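Local coordinates for protein malate dehydrogenase (Picrophilus torridus, PDB 4BGV) that probably catalyses the reversible, NAD-dependent oxidation of malate to oxaloacetate, a step of the tricarboxylic acid cycle, at residues S3-G14 with E72-A83; P116-A127 with I140-L148. All coordinates share one frame; numbering follows the deposited sequence.

Contact 1: residues S3-G14 with E72-A83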
ATOM      1  N   SER A   3       5.344  16.371  -7.592  1.00 11.28           N
ATOM      2  CA  SER A   3       6.782  16.576  -7.644  1.00 11.37           C
ATOM      3  C   SER A   3       7.347  15.808  -8.819  1.00 12.27           C
ATOM      4  O   SER A   3       6.724  14.870  -9.323  1.00 12.49           O
ATOM      5  CB  SER A   3       7.460  16.115  -6.356  1.00 17.37           C
ATOM      6  OG  SER A   3       7.163  17.003  -5.288  1.00 28.47           O
ATOM      7  N   LYS A   4       8.536  16.217  -9.235  1.00 11.20           N
ATOM      8  CA  LYS A   4       9.199  15.640 -10.386  1.00  9.67           C
ATOM      9  C   LYS A   4      10.560  15.117  -9.953  1.00 10.92           C
ATOM     10  O   LYS A   4      11.321  15.810  -9.267  1.00 12.21           O
ATOM     11  CB  LYS A   4       9.357  16.708 -11.465  1.00 13.65           C
ATOM     12  CG  LYS A   4      10.205  16.286 -12.656  1.00 16.13           C
ATOM     13  CD  LYS A   4      10.157  17.389 -13.708  1.00 18.06           C
ATOM     14  CE  LYS A   4      10.874  17.002 -14.991  1.00 17.22           C
ATOM     15  NZ  LYS A   4      10.823  18.152 -15.968  1.00 14.12           N
ATOM     16  N   ILE A   5      10.854  13.884 -10.325  1.00  8.38           N
ATOM     17  CA  ILE A   5      12.146  13.287 -10.025  1.00 12.11           C
ATOM     18  C   ILE A   5      12.791  12.902 -11.348  1.00 12.62           C
ATOM     19  O   ILE A   5      12.150  12.257 -12.187  1.00 10.15           O
ATOM     20  CB  ILE A   5      11.996  12.034  -9.134  1.00  9.24           C
ATOM     21  CG1 ILE A   5      11.263  12.378  -7.829  1.00 10.79           C
ATOM     22  CG2 ILE A   5      13.353  11.389  -8.836  1.00  8.93           C
ATOM     23  CD1 ILE A   5       9.778  11.964  -7.834  1.00 13.07           C
ATOM     24  N   SER A   6      14.040  13.312 -11.540  1.00  7.43           N
ATOM     25  CA  SER A   6      14.809  12.881 -12.690  1.00  7.29           C
ATOM     26  C   SER A   6      15.772  11.802 -12.229  1.00 10.31           C
ATOM     27  O   SER A   6      16.392  11.944 -11.178  1.00  9.45           O
ATOM     28  CB  SER A   6      15.594  14.046 -13.303  1.00  9.56           C
ATOM     29  OG  SER A   6      14.721  14.965 -13.946  1.00 11.53           O
ATOM     30  N   VAL A   7      15.882  10.736 -13.018  1.00  9.84           N
ATOM     31  CA  VAL A   7      16.843   9.663 -12.776  1.00  8.88           C
ATOM     32  C   VAL A   7      17.837   9.595 -13.935  1.00  9.37           C
ATOM     33  O   VAL A   7      17.464   9.305 -15.078  1.00 12.06           O
ATOM     34  CB  VAL A   7      16.115   8.310 -12.615  1.00 11.63           C
ATOM     35  CG1 VAL A   7      17.094   7.168 -12.436  1.00 11.65           C
ATOM     36  CG2 VAL A   7      15.126   8.374 -11.437  1.00 10.61           C
ATOM     37  N   ILE A   8      19.100   9.887 -13.639  1.00  9.60           N
ATOM     38  CA  ILE A   8      20.147   9.852 -14.649  1.00 11.47           C
ATOM     39  C   ILE A   8      20.765   8.453 -14.634  1.00 10.96           C
ATOM     40  O   ILE A   8      21.338   8.025 -13.626  1.00 11.15           O
ATOM     41  CB  ILE A   8      21.199  10.949 -14.389  1.00  8.59           C
ATOM     42  CG1 ILE A   8      20.546  12.334 -14.384  1.00 13.15           C
ATOM     43  CG2 ILE A   8      22.318  10.891 -15.437  1.00 13.88           C
ATOM     44  CD1 ILE A   8      21.545  13.478 -14.137  1.00 15.21           C
ATOM     45  N   GLY A   9      20.608   7.734 -15.741  1.00  9.15           N
ATOM     46  CA  GLY A   9      21.035   6.344 -15.845  1.00 12.80           C
ATOM     47  C   GLY A   9      19.808   5.450 -15.911  1.00 14.22           C
ATOM     48  O   GLY A   9      18.969   5.468 -15.006  1.00 11.84           O
ATOM     49  N   ALA A  10      19.688   4.685 -16.992  1.00 11.45           N
ATOM     50  CA  ALA A  10      18.538   3.805 -17.181  1.00  9.57           C
ATOM     51  C   ALA A  10      18.921   2.325 -17.196  1.00 12.74           C
ATOM     52  O   ALA A  10      18.185   1.496 -17.720  1.00 12.66           O
ATOM     53  CB  ALA A  10      17.777   4.186 -18.455  1.00  8.29           C
ATOM     54  N   GLY A  11      20.067   1.998 -16.604  1.00 13.35           N
ATOM     55  CA  GLY A  11      20.464   0.612 -16.421  1.00 14.31           C
ATOM     56  C   GLY A  11      19.662  -0.002 -15.284  1.00 14.37           C
ATOM     57  O   GLY A  11      18.654   0.559 -14.858  1.00 12.19           O
ATOM     58  N   ALA A  12      20.111  -1.146 -14.778  1.00 12.06           N
ATOM     59  CA  ALA A  12      19.346  -1.874 -13.759  1.00 15.15           C
ATOM     60  C   ALA A  12      19.033  -1.012 -12.535  1.00  9.77           C
ATOM     61  O   ALA A  12      17.914  -0.998 -12.049  1.00  9.71           O
ATOM     62  CB  ALA A  12      20.102  -3.151 -13.329  1.00 12.29           C
ATOM     63  N   VAL A  13      20.023  -0.295 -12.024  1.00 10.98           N
ATOM     64  CA  VAL A  13      19.757   0.484 -10.810  1.00 12.25           C
ATOM     65  C   VAL A  13      18.805   1.645 -11.083  1.00  9.07           C
ATOM     66  O   VAL A  13      17.817   1.811 -10.384  1.00  9.35           O
ATOM     67  CB  VAL A  13      21.059   0.964 -10.111  1.00 12.84           C
ATOM     68  CG1 VAL A  13      20.732   1.906  -8.942  1.00 10.18           C
ATOM     69  CG2 VAL A  13      21.830  -0.243  -9.593  1.00 14.62           C
ATOM     70  N   GLY A  14      19.090   2.441 -12.109  1.00  7.45           N
ATOM     71  CA  GLY A  14      18.266   3.611 -12.384  1.00  8.59           C
ATOM     72  C   GLY A  14      16.831   3.240 -12.714  1.00  9.93           C
ATOM     73  O   GLY A  14      15.873   3.860 -12.216  1.00  8.41           O
ATOM     74  N   GLU A  72      15.181  18.663 -20.167  1.00 14.54           N
ATOM     75  CA  GLU A  72      13.990  18.021 -19.625  1.00 15.16           C
ATOM     76  C   GLU A  72      14.012  17.783 -18.104  1.00 11.83           C
ATOM     77  O   GLU A  72      12.990  17.430 -17.521  1.00 13.33           O
ATOM     78  CB  GLU A  72      13.693  16.707 -20.373  1.00 17.05           C
ATOM     79  CG  GLU A  72      13.371  16.895 -21.859  1.00 20.06           C
ATOM     80  CD  GLU A  72      12.006  17.516 -22.083  1.00 25.43           C
ATOM     81  OE1 GLU A  72      11.279  17.725 -21.088  1.00 25.08           O
ATOM     82  OE2 GLU A  72      11.655  17.789 -23.254  1.00 26.48           O
ATOM     83  N   MET A  73      15.152  17.998 -17.457  1.00 13.06           N
ATOM     84  CA  MET A  73      15.225  17.901 -15.996  1.00 13.65           C
ATOM     85  C   MET A  73      14.656  19.130 -15.301  1.00 13.30           C
ATOM     86  O   MET A  73      14.444  19.102 -14.099  1.00 16.83           O
ATOM     87  CB  MET A  73      16.674  17.695 -15.516  1.00 13.01           C
ATOM     88  CG  MET A  73      17.312  16.394 -15.983  1.00 10.93           C
ATOM     89  SD  MET A  73      18.840  16.072 -15.075  1.00 15.37           S
ATOM     90  CE  MET A  73      19.829  17.507 -15.479  1.00 15.77           C
ATOM     91  N   LYS A  74      14.421  20.208 -16.054  1.00 13.02           N
ATOM     92  CA  LYS A  74      13.941  21.459 -15.469  0.50 13.95           C
ATOM     93  C   LYS A  74      12.794  21.239 -14.487  1.00 13.20           C
ATOM     94  O   LYS A  74      11.826  20.531 -14.784  1.00 14.57           O
ATOM     95  CB  LYS A  74      13.523  22.448 -16.561  0.50 16.86           C
ATOM     96  CG  LYS A  74      12.445  21.927 -17.498  0.50 18.64           C
ATOM     97  CD  LYS A  74      12.104  22.949 -18.575  0.50 23.33           C
ATOM     98  CE  LYS A  74      11.091  22.400 -19.561  0.50 24.17           C
ATOM     99  NZ  LYS A  74      10.693  23.434 -20.553  0.50 24.48           N
ATOM    100  N   GLY A  75      12.919  21.838 -13.305  1.00 15.70           N
ATOM    101  CA  GLY A  75      11.883  21.761 -12.293  1.00 19.57           C
ATOM    102  C   GLY A  75      11.864  20.472 -11.489  1.00 17.43           C
ATOM    103  O   GLY A  75      10.900  20.206 -10.776  1.00 12.87           O
ATOM    104  N   SER A  76      12.920  19.666 -11.596  1.00 12.89           N
ATOM    105  CA  SER A  76      13.003  18.442 -10.808  1.00 12.00           C
ATOM    106  C   SER A  76      13.232  18.789  -9.340  1.00 11.24           C
ATOM    107  O   SER A  76      14.101  19.594  -9.018  1.00 15.52           O
ATOM    108  CB  SER A  76      14.160  17.554 -11.299  1.00 14.08           C
ATOM    109  OG  SER A  76      13.907  17.025 -12.602  1.00 12.47           O
ATOM    110  N   ASP A  77      12.455  18.193  -8.444  1.00  8.69           N
ATOM    111  CA  ASP A  77      12.688  18.400  -7.022  0.50  7.80           C
ATOM    112  C   ASP A  77      13.930  17.625  -6.595  1.00  8.79           C
ATOM    113  O   ASP A  77      14.720  18.108  -5.783  1.00  9.60           O
ATOM    114  CB  ASP A  77      11.480  17.952  -6.203  0.50 11.32           C
ATOM    115  CG  ASP A  77      11.597  18.337  -4.740  0.50 12.23           C
ATOM    116  OD1 ASP A  77      11.980  19.492  -4.451  0.50 10.04           O
ATOM    117  OD2 ASP A  77      11.306  17.483  -3.877  0.50 13.23           O
ATOM    118  N   VAL A  78      14.088  16.420  -7.147  1.00  9.32           N
ATOM    119  CA  VAL A  78      15.225  15.557  -6.862  1.00  7.78           C
ATOM    120  C   VAL A  78      15.768  14.992  -8.162  1.00  8.22           C
ATOM    121  O   VAL A  78      15.004  14.645  -9.059  1.00  7.12           O
ATOM    122  CB  VAL A  78      14.840  14.392  -5.914  1.00  6.72           C
ATOM    123  CG1 VAL A  78      16.001  13.403  -5.751  1.00  7.60           C
ATOM    124  CG2 VAL A  78      14.403  14.952  -4.559  1.00  7.11           C
ATOM    125  N   ILE A  79      17.093  14.948  -8.268  1.00  6.66           N
ATOM    126  CA  ILE A  79      17.765  14.233  -9.346  1.00 10.12           C
ATOM    127  C   ILE A  79      18.586  13.100  -8.732  1.00 10.23           C
ATOM    128  O   ILE A  79      19.364  13.320  -7.804  1.00  7.87           O
ATOM    129  CB  ILE A  79      18.714  15.168 -10.110  1.00  9.64           C
ATOM    130  CG1 ILE A  79      17.912  16.321 -10.718  1.00 10.58           C
ATOM    131  CG2 ILE A  79      19.507  14.401 -11.195  1.00  9.23           C
ATOM    132  CD1 ILE A  79      18.779  17.387 -11.388  1.00  9.95           C
ATOM    133  N   VAL A  80      18.397  11.893  -9.248  1.00  9.85           N
ATOM    134  CA  VAL A  80      19.111  10.721  -8.772  1.00  7.89           C
ATOM    135  C   VAL A  80      20.199  10.392  -9.793  1.00  8.92           C
ATOM    136  O   VAL A  80      19.902  10.137 -10.966  1.00 10.75           O
ATOM    137  CB  VAL A  80      18.151   9.508  -8.658  1.00  8.21           C
ATOM    138  CG1 VAL A  80      18.889   8.303  -8.097  1.00 10.75           C
ATOM    139  CG2 VAL A  80      16.949   9.859  -7.783  1.00 10.10           C
ATOM    140  N   VAL A  81      21.455  10.400  -9.358  1.00  8.74           N
ATOM    141  CA  VAL A  81      22.563  10.135 -10.270  1.00  9.56           C
ATOM    142  C   VAL A  81      23.029   8.679 -10.175  1.00 14.66           C
ATOM    143  O   VAL A  81      23.645   8.280  -9.183  1.00 11.52           O
ATOM    144  CB  VAL A  81      23.742  11.103 -10.001  1.00 11.82           C
ATOM    145  CG1 VAL A  81      24.906  10.850 -10.980  1.00 11.09           C
ATOM    146  CG2 VAL A  81      23.268  12.552 -10.106  1.00 11.40           C
ATOM    147  N   THR A  82      22.741   7.884 -11.207  1.00 10.94           N
ATOM    148  CA  THR A  82      23.162   6.484 -11.226  1.00 13.95           C
ATOM    149  C   THR A  82      24.030   6.206 -12.441  1.00 15.76           C
ATOM    150  O   THR A  82      24.251   5.059 -12.794  1.00 21.71           O
ATOM    151  CB  THR A  82      21.971   5.504 -11.294  1.00 19.40           C
ATOM    152  OG1 THR A  82      21.426   5.491 -12.621  1.00 19.04           O
ATOM    153  CG2 THR A  82      20.885   5.901 -10.323  1.00 18.56           C
ATOM    154  N   ALA A  83      24.514   7.262 -13.075  1.00 16.51           N
ATOM    155  CA  ALA A  83      25.357   7.126 -14.247  1.00 21.50           C
ATOM    156  C   ALA A  83      26.746   6.715 -13.769  1.00 24.67           C
ATOM    157  O   ALA A  83      27.121   6.989 -12.639  1.00 27.56           O
ATOM    158  CB  ALA A  83      25.413   8.442 -15.007  1.00 28.60           C
TER
HETATM  159  O   HOH W   1       9.225  19.306  -8.968  1.00 25.54           O
HETATM  160  O   HOH W   2      21.406   2.958 -13.916  1.00 14.29           O
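Ser6 bonds through its N to Val78 O and through its O to Val80 N, at the middle of a parallel pairing of strands 4-8 and 78-81, whose short axes lie 4.6 Å apart and are inclined by 15°. The ladder begins with Asp77 N on Lys4 O and goes on with Ile8 N to Val80 O and Thr82 N to Ile8 O.

Polar side chains work at both ends of this ladder. Lys4 runs fully extended, CG anti to the backbone N (chi1 172°), and its ammonium reaches Lys74 O in the turn at 73-76 and Glu72 O just ahead of it: NZ lies 2.8 Å from both Glu72 O and Lys74 O, each time tilted out of the carbonyl plane. In the same turn Ser76 OG donates to Met73 O and receives Ser6 OG at 2.6 Å, a short relay of hydroxyls between strand and turn. At the other end Thr82 OG1 approaches Ile8 O at 2.7 Å with a C=O...O angle of 130°, so that this carbonyl takes two donors. A water accepts from Gly14 N and donates to Thr82 OG1, tying in the helix start.

Apolar contacts lie on both faces of the sheet. Ile8 CD1 packs on Ile79 CG2 (3.7 Å) and, crossing at about a right angle, on Met73 SD (3.9 Å); helix 93-114 covers this face. On the other, Ile5 CG2 lies beside Val80 CG2 at 4.0 Å, toward helix 232-246.

Gly9, Gly11 and Gly14 match the Rossmann GxGxxG pattern of the probable NAD site. A CB at Gly9 would collide with Thr82 OG1, and one at Gly14 with Gly9 O, which leaves little room for other residues. Apolar faces with hydroxyl and ammonium bonds at the ends thus imply a strand pair fixed in register up to the turn into helix 12-23.

Contact 2: residues P116-A127 with I140-L148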
ATOM      1  N   PRO A 116      19.455  23.707 -11.552  1.00 19.54           N
ATOM      2  CA  PRO A 116      20.351  23.946 -10.411  1.00 16.87           C
ATOM      3  C   PRO A 116      19.618  24.054  -9.078  1.00 16.16           C
ATOM      4  O   PRO A 116      20.263  24.091  -8.034  1.00 13.55           O
ATOM      5  CB  PRO A 116      21.012  25.281 -10.759  1.00 15.60           C
ATOM      6  CG  PRO A 116      19.982  25.998 -11.603  1.00 20.73           C
ATOM      7  CD  PRO A 116      19.313  24.904 -12.409  1.00 20.33           C
ATOM      8  N   GLU A 117      18.290  24.076  -9.117  1.00 14.95           N
ATOM      9  CA  GLU A 117      17.492  24.162  -7.893  1.00 17.97           C
ATOM     10  C   GLU A 117      17.207  22.794  -7.256  1.00 13.71           C
ATOM     11  O   GLU A 117      16.646  22.717  -6.167  1.00 13.17           O
ATOM     12  CB  GLU A 117      16.177  24.889  -8.183  1.00 28.29           C
ATOM     13  CG  GLU A 117      16.339  26.187  -8.995  1.00 37.59           C
ATOM     14  CD  GLU A 117      16.334  25.956 -10.509  1.00 40.87           C
ATOM     15  OE1 GLU A 117      16.325  24.776 -10.940  1.00 39.39           O
ATOM     16  OE2 GLU A 117      16.335  26.956 -11.265  1.00 39.21           O
ATOM     17  N   SER A 118      17.600  21.715  -7.930  1.00 11.79           N
ATOM     18  CA  SER A 118      17.287  20.358  -7.463  1.00  9.91           C
ATOM     19  C   SER A 118      18.087  19.900  -6.239  1.00 10.99           C
ATOM     20  O   SER A 118      19.222  20.328  -6.037  1.00 12.16           O
ATOM     21  CB  SER A 118      17.518  19.350  -8.596  1.00 10.55           C
ATOM     22  OG  SER A 118      16.650  19.618  -9.683  1.00 10.99           O
ATOM     23  N   LYS A 119      17.483  19.036  -5.429  1.00  9.37           N
ATOM     24  CA  LYS A 119      18.257  18.256  -4.459  1.00 10.71           C
ATOM     25  C   LYS A 119      18.807  17.029  -5.192  1.00 11.38           C
ATOM     26  O   LYS A 119      18.144  16.475  -6.067  1.00 11.89           O
ATOM     27  CB  LYS A 119      17.399  17.827  -3.266  1.00  9.95           C
ATOM     28  CG  LYS A 119      17.248  18.868  -2.138  1.00 12.35           C
ATOM     29  CD  LYS A 119      16.299  20.002  -2.504  1.00 15.27           C
ATOM     30  CE  LYS A 119      14.852  19.519  -2.683  1.00 17.25           C
ATOM     31  NZ  LYS A 119      13.856  20.645  -2.773  1.00 14.41           N
ATOM     32  N   ILE A 120      20.018  16.605  -4.850  1.00  8.83           N
ATOM     33  CA  ILE A 120      20.644  15.510  -5.580  1.00  8.73           C
ATOM     34  C   ILE A 120      20.882  14.313  -4.679  1.00 10.74           C
ATOM     35  O   ILE A 120      21.379  14.465  -3.565  1.00 10.56           O
ATOM     36  CB  ILE A 120      22.012  15.943  -6.184  1.00 12.71           C
ATOM     37  CG1 ILE A 120      21.916  17.366  -6.762  1.00 13.66           C
ATOM     38  CG2 ILE A 120      22.493  14.910  -7.226  1.00  9.39           C
ATOM     39  CD1 ILE A 120      20.888  17.514  -7.910  1.00 12.98           C
ATOM     40  N   VAL A 121      20.518  13.126  -5.164  1.00  8.29           N
ATOM     41  CA  VAL A 121      20.858  11.862  -4.497  1.00  9.16           C
ATOM     42  C   VAL A 121      21.834  11.114  -5.394  1.00  8.78           C
ATOM     43  O   VAL A 121      21.472  10.654  -6.485  1.00  9.62           O
ATOM     44  CB  VAL A 121      19.606  10.990  -4.228  1.00  9.60           C
ATOM     45  CG1 VAL A 121      20.016   9.604  -3.721  1.00 10.76           C
ATOM     46  CG2 VAL A 121      18.683  11.687  -3.200  1.00  7.76           C
ATOM     47  N   VAL A 122      23.080  11.009  -4.936  1.00  9.45           N
ATOM     48  CA  VAL A 122      24.144  10.418  -5.745  1.00 10.08           C
ATOM     49  C   VAL A 122      24.333   8.954  -5.371  1.00 11.45           C
ATOM     50  O   VAL A 122      24.489   8.633  -4.200  1.00 11.19           O
ATOM     51  CB  VAL A 122      25.477  11.191  -5.559  1.00 12.68           C
ATOM     52  CG1 VAL A 122      26.563  10.625  -6.469  1.00 13.19           C
ATOM     53  CG2 VAL A 122      25.262  12.667  -5.855  1.00 13.14           C
ATOM     54  N   VAL A 123      24.320   8.078  -6.379  1.00 11.23           N
ATOM     55  CA  VAL A 123      24.349   6.630  -6.172  1.00 10.88           C
ATOM     56  C   VAL A 123      25.663   5.998  -6.628  1.00 12.23           C
ATOM     57  O   VAL A 123      26.138   5.036  -6.032  1.00 13.99           O
ATOM     58  CB  VAL A 123      23.206   5.959  -6.951  1.00 10.06           C
ATOM     59  CG1 VAL A 123      23.324   4.414  -6.930  1.00 13.45           C
ATOM     60  CG2 VAL A 123      21.844   6.439  -6.421  1.00  9.33           C
ATOM     61  N   THR A 124      26.223   6.531  -7.703  1.00 15.27           N
ATOM     62  CA  THR A 124      27.489   6.044  -8.256  1.00 15.58           C
ATOM     63  C   THR A 124      28.555   5.807  -7.165  1.00 16.05           C
ATOM     64  O   THR A 124      28.860   6.703  -6.378  1.00 17.89           O
ATOM     65  CB  THR A 124      28.011   7.049  -9.311  1.00 19.90           C
ATOM     66  OG1 THR A 124      26.954   7.378 -10.232  1.00 20.59           O
ATOM     67  CG2 THR A 124      29.192   6.469 -10.087  1.00 19.33           C
ATOM     68  N   ASN A 125      29.105   4.597  -7.107  1.00 19.33           N
ATOM     69  CA  ASN A 125      30.030   4.207  -6.033  1.00 23.37           C
ATOM     70  C   ASN A 125      31.500   4.571  -6.333  1.00 22.97           C
ATOM     71  O   ASN A 125      31.940   4.473  -7.473  1.00 21.22           O
ATOM     72  CB  ASN A 125      29.876   2.703  -5.740  1.00 26.94           C
ATOM     73  CG  ASN A 125      30.874   2.184  -4.707  1.00 33.85           C
ATOM     74  OD1 ASN A 125      30.655   2.292  -3.497  1.00 38.15           O
ATOM     75  ND2 ASN A 125      31.967   1.593  -5.185  1.00 37.95           N
ATOM     76  N   PRO A 126      32.258   5.022  -5.314  1.00 21.25           N
ATOM     77  CA  PRO A 126      31.826   5.300  -3.940  1.00 21.55           C
ATOM     78  C   PRO A 126      31.089   6.628  -3.871  1.00 19.03           C
ATOM     79  O   PRO A 126      31.613   7.659  -4.299  1.00 16.22           O
ATOM     80  CB  PRO A 126      33.144   5.386  -3.174  1.00 20.60           C
ATOM     81  CG  PRO A 126      34.120   5.895  -4.190  1.00 23.26           C
ATOM     82  CD  PRO A 126      33.696   5.285  -5.502  1.00 22.08           C
ATOM     83  N   ALA A 127      29.885   6.599  -3.318  1.00 15.83           N
ATOM     84  CA  ALA A 127      28.990   7.735  -3.412  1.00 16.66           C
ATOM     85  C   ALA A 127      29.431   8.923  -2.565  1.00 20.17           C
ATOM     86  O   ALA A 127      29.021  10.051  -2.833  1.00 20.85           O
ATOM     87  CB  ALA A 127      27.540   7.313  -3.075  1.00 17.42           C
ATOM     88  N   ILE A 140      26.039  23.435  -6.363  1.00 15.64           N
ATOM     89  CA  ILE A 140      24.838  23.356  -5.539  1.00 15.73           C
ATOM     90  C   ILE A 140      25.223  23.445  -4.064  1.00 14.53           C
ATOM     91  O   ILE A 140      26.266  22.921  -3.662  1.00 12.86           O
ATOM     92  CB  ILE A 140      24.058  22.057  -5.867  1.00 12.92           C
ATOM     93  CG1 ILE A 140      23.327  22.228  -7.203  1.00 16.27           C
ATOM     94  CG2 ILE A 140      23.080  21.671  -4.745  1.00 11.76           C
ATOM     95  CD1 ILE A 140      22.712  20.953  -7.735  1.00 17.44           C
ATOM     96  N   SER A 141      24.418  24.143  -3.270  1.00 12.92           N
ATOM     97  CA  SER A 141      24.682  24.255  -1.839  1.00 15.53           C
ATOM     98  C   SER A 141      24.774  22.847  -1.244  1.00 15.16           C
ATOM     99  O   SER A 141      23.903  22.006  -1.477  1.00 13.62           O
ATOM    100  CB  SER A 141      23.601  25.098  -1.145  1.00 17.84           C
ATOM    101  OG  SER A 141      24.033  25.543   0.131  1.00 15.00           O
ATOM    102  N   PRO A 142      25.864  22.571  -0.511  1.00 11.49           N
ATOM    103  CA  PRO A 142      26.237  21.175  -0.235  1.00 11.12           C
ATOM    104  C   PRO A 142      25.253  20.385   0.637  1.00 12.25           C
ATOM    105  O   PRO A 142      25.255  19.154   0.567  1.00 13.81           O
ATOM    106  CB  PRO A 142      27.599  21.298   0.459  1.00 18.58           C
ATOM    107  CG  PRO A 142      27.697  22.725   0.903  1.00 16.33           C
ATOM    108  CD  PRO A 142      26.917  23.517  -0.104  1.00 13.86           C
ATOM    109  N   GLU A 143      24.424  21.072   1.419  1.00 13.03           N
ATOM    110  CA  GLU A 143      23.380  20.387   2.177  1.00 11.92           C
ATOM    111  C   GLU A 143      22.314  19.772   1.253  1.00 12.89           C
ATOM    112  O   GLU A 143      21.497  18.963   1.700  1.00 12.27           O
ATOM    113  CB  GLU A 143      22.726  21.328   3.201  1.00 17.30           C
ATOM    114  CG  GLU A 143      21.585  22.200   2.641  1.00 19.30           C
ATOM    115  CD  GLU A 143      22.074  23.442   1.894  1.00 19.70           C
ATOM    116  OE1 GLU A 143      23.302  23.653   1.810  1.00 17.45           O
ATOM    117  OE2 GLU A 143      21.227  24.225   1.396  1.00 19.84           O
ATOM    118  N   ARG A 144      22.322  20.145  -0.028  1.00 10.67           N
ATOM    119  CA  ARG A 144      21.282  19.679  -0.950  1.00 11.75           C
ATOM    120  C   ARG A 144      21.727  18.449  -1.728  1.00 12.16           C
ATOM    121  O   ARG A 144      21.020  17.976  -2.623  1.00 13.92           O
ATOM    122  CB  ARG A 144      20.837  20.806  -1.900  1.00 13.17           C
ATOM    123  CG  ARG A 144      20.255  21.981  -1.123  1.00 13.90           C
ATOM    124  CD  ARG A 144      20.155  23.264  -1.944  1.00 20.42           C
ATOM    125  NE  ARG A 144      19.019  23.260  -2.858  1.00 23.59           N
ATOM    126  CZ  ARG A 144      17.761  23.513  -2.503  1.00 25.77           C
ATOM    127  NH1 ARG A 144      17.467  23.769  -1.235  1.00 24.80           N
ATOM    128  NH2 ARG A 144      16.790  23.500  -3.422  1.00 20.30           N
ATOM    129  N   ILE A 145      22.887  17.914  -1.352  1.00  9.92           N
ATOM    130  CA  ILE A 145      23.448  16.736  -2.004  1.00  9.21           C
ATOM    131  C   ILE A 145      23.677  15.643  -0.960  1.00 10.68           C
ATOM    132  O   ILE A 145      24.325  15.884   0.064  1.00  9.44           O
ATOM    133  CB  ILE A 145      24.812  17.067  -2.677  1.00  9.57           C
ATOM    134  CG1 ILE A 145      24.651  18.227  -3.670  1.00 14.34           C
ATOM    135  CG2 ILE A 145      25.370  15.851  -3.384  1.00 13.24           C
ATOM    136  CD1 ILE A 145      25.990  18.846  -4.142  1.00 10.29           C
ATOM    137  N   ILE A 146      23.131  14.456  -1.205  1.00  8.68           N
ATOM    138  CA  ILE A 146      23.406  13.309  -0.326  1.00  8.53           C
ATOM    139  C   ILE A 146      23.782  12.070  -1.138  1.00 11.13           C
ATOM    140  O   ILE A 146      23.340  11.913  -2.269  1.00 14.06           O
ATOM    141  CB  ILE A 146      22.208  12.992   0.615  1.00  9.59           C
ATOM    142  CG1 ILE A 146      20.950  12.653  -0.180  1.00 11.26           C
ATOM    143  CG2 ILE A 146      21.920  14.188   1.526  1.00 13.15           C
ATOM    144  CD1 ILE A 146      19.732  12.332   0.733  1.00 13.63           C
ATOM    145  N   GLY A 147      24.603  11.194  -0.554  1.00 10.27           N
ATOM    146  CA  GLY A 147      25.056   9.995  -1.232  1.00 10.00           C
ATOM    147  C   GLY A 147      24.504   8.712  -0.620  1.00  9.55           C
ATOM    148  O   GLY A 147      24.399   8.590   0.599  1.00  9.88           O
ATOM    149  N   LEU A 148      24.139   7.756  -1.469  1.00  9.82           N
ATOM    150  CA  LEU A 148      23.685   6.449  -0.997  1.00  8.85           C
ATOM    151  C   LEU A 148      24.822   5.732  -0.286  1.00 12.43           C
ATOM    152  O   LEU A 148      25.912   5.621  -0.818  1.00 14.67           O
ATOM    153  CB  LEU A 148      23.217   5.576  -2.169  1.00  8.03           C
ATOM    154  CG  LEU A 148      22.948   4.126  -1.771  1.00 10.71           C
ATOM    155  CD1 LEU A 148      21.699   4.002  -0.879  1.00 11.48           C
ATOM    156  CD2 LEU A 148      22.853   3.215  -3.020  1.00 11.68           C
TER
HETATM  157  O   HOH W   3      19.905  22.989  -5.479  1.00 13.92           O
HETATM  158  O   HOH W   4      14.545  23.157  -1.324  1.00 36.11           O
HETATM  159  O   HOH W   5      26.227   3.945  -3.487  1.00 31.82           O
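Ile120 CG1 meets Ile140 CD1 at 3.8 Å, and the same strand continues the apolar centre with Val122, whose CG2 lies beside Ile145 CG2 (4.0 Å). Helix 127-138 covers Val122 and Ile145. On the opposite face Val121 CG2 touches Ile146 CG1 at 3.9 Å; Ile146 places CG1 between its backbone N and carbonyl carbon (chi1 60°), which carries that branch over to Val121.

Between the faces, strands 119-122 and 145-147 run parallel, inclined by 16°. Ile120 N to Arg144 O, Ile146 N to Ile120 O, Val122 N to Ile146 O and Leu148 N to Val122 O are nearly straight bonds, all with N-H...O angles of at least 166°. Gly147 lets helix 127-138 start close by: a CB there would run into Ala127 O.

At the polar edge a bend at chi3 brings the end of Arg144 nearer to segment 116-127, where its NH2 donates to Glu117 O at 2.9 Å, the oxygen lying near the guanidinium plane. Lys119 CD sits 3.6 Å above one face of that group, while Lys119 NZ turns to a salt bridge with Asp77. A water accepts from Arg144 NE and donates to Pro116 O and Ser118 O. An alanine at Arg144 is likely to leave Glu117 O without this donor and the aliphatic part of Lys119 without the flat group beneath it.

Strand 119-122, helix 127-138 and strand 145-147 form a beta-alpha-beta crossover of the Rossmann-type domain, and the loop leaving the first strand carries Val123, Thr124 and Asn125, probable NAD ligands by comparison with relatives.

How the contacts relate
Both contacts are parallel strand pairs of one six-stranded sheet. Strands 78-81 and 119-122 are neighbours in it, so contact 2 continues the sheet from contact 1 to one edge strand, 145-147; the two centres lie 11 Å apart. Contact 2 is the more buried, with 11 of 15 touching residues buried against 12 of 21. Helices 93-114 and 232-246 pack on both. A direct link is Ser76 O with Ser118 OG, a probable hydrogen bond. Both contacts set side-chain donors on backbone carbonyls, but the donors differ: hydroxyls and the Lys4 ammonium in contact 1, the Arg144 guanidinium in contact 2.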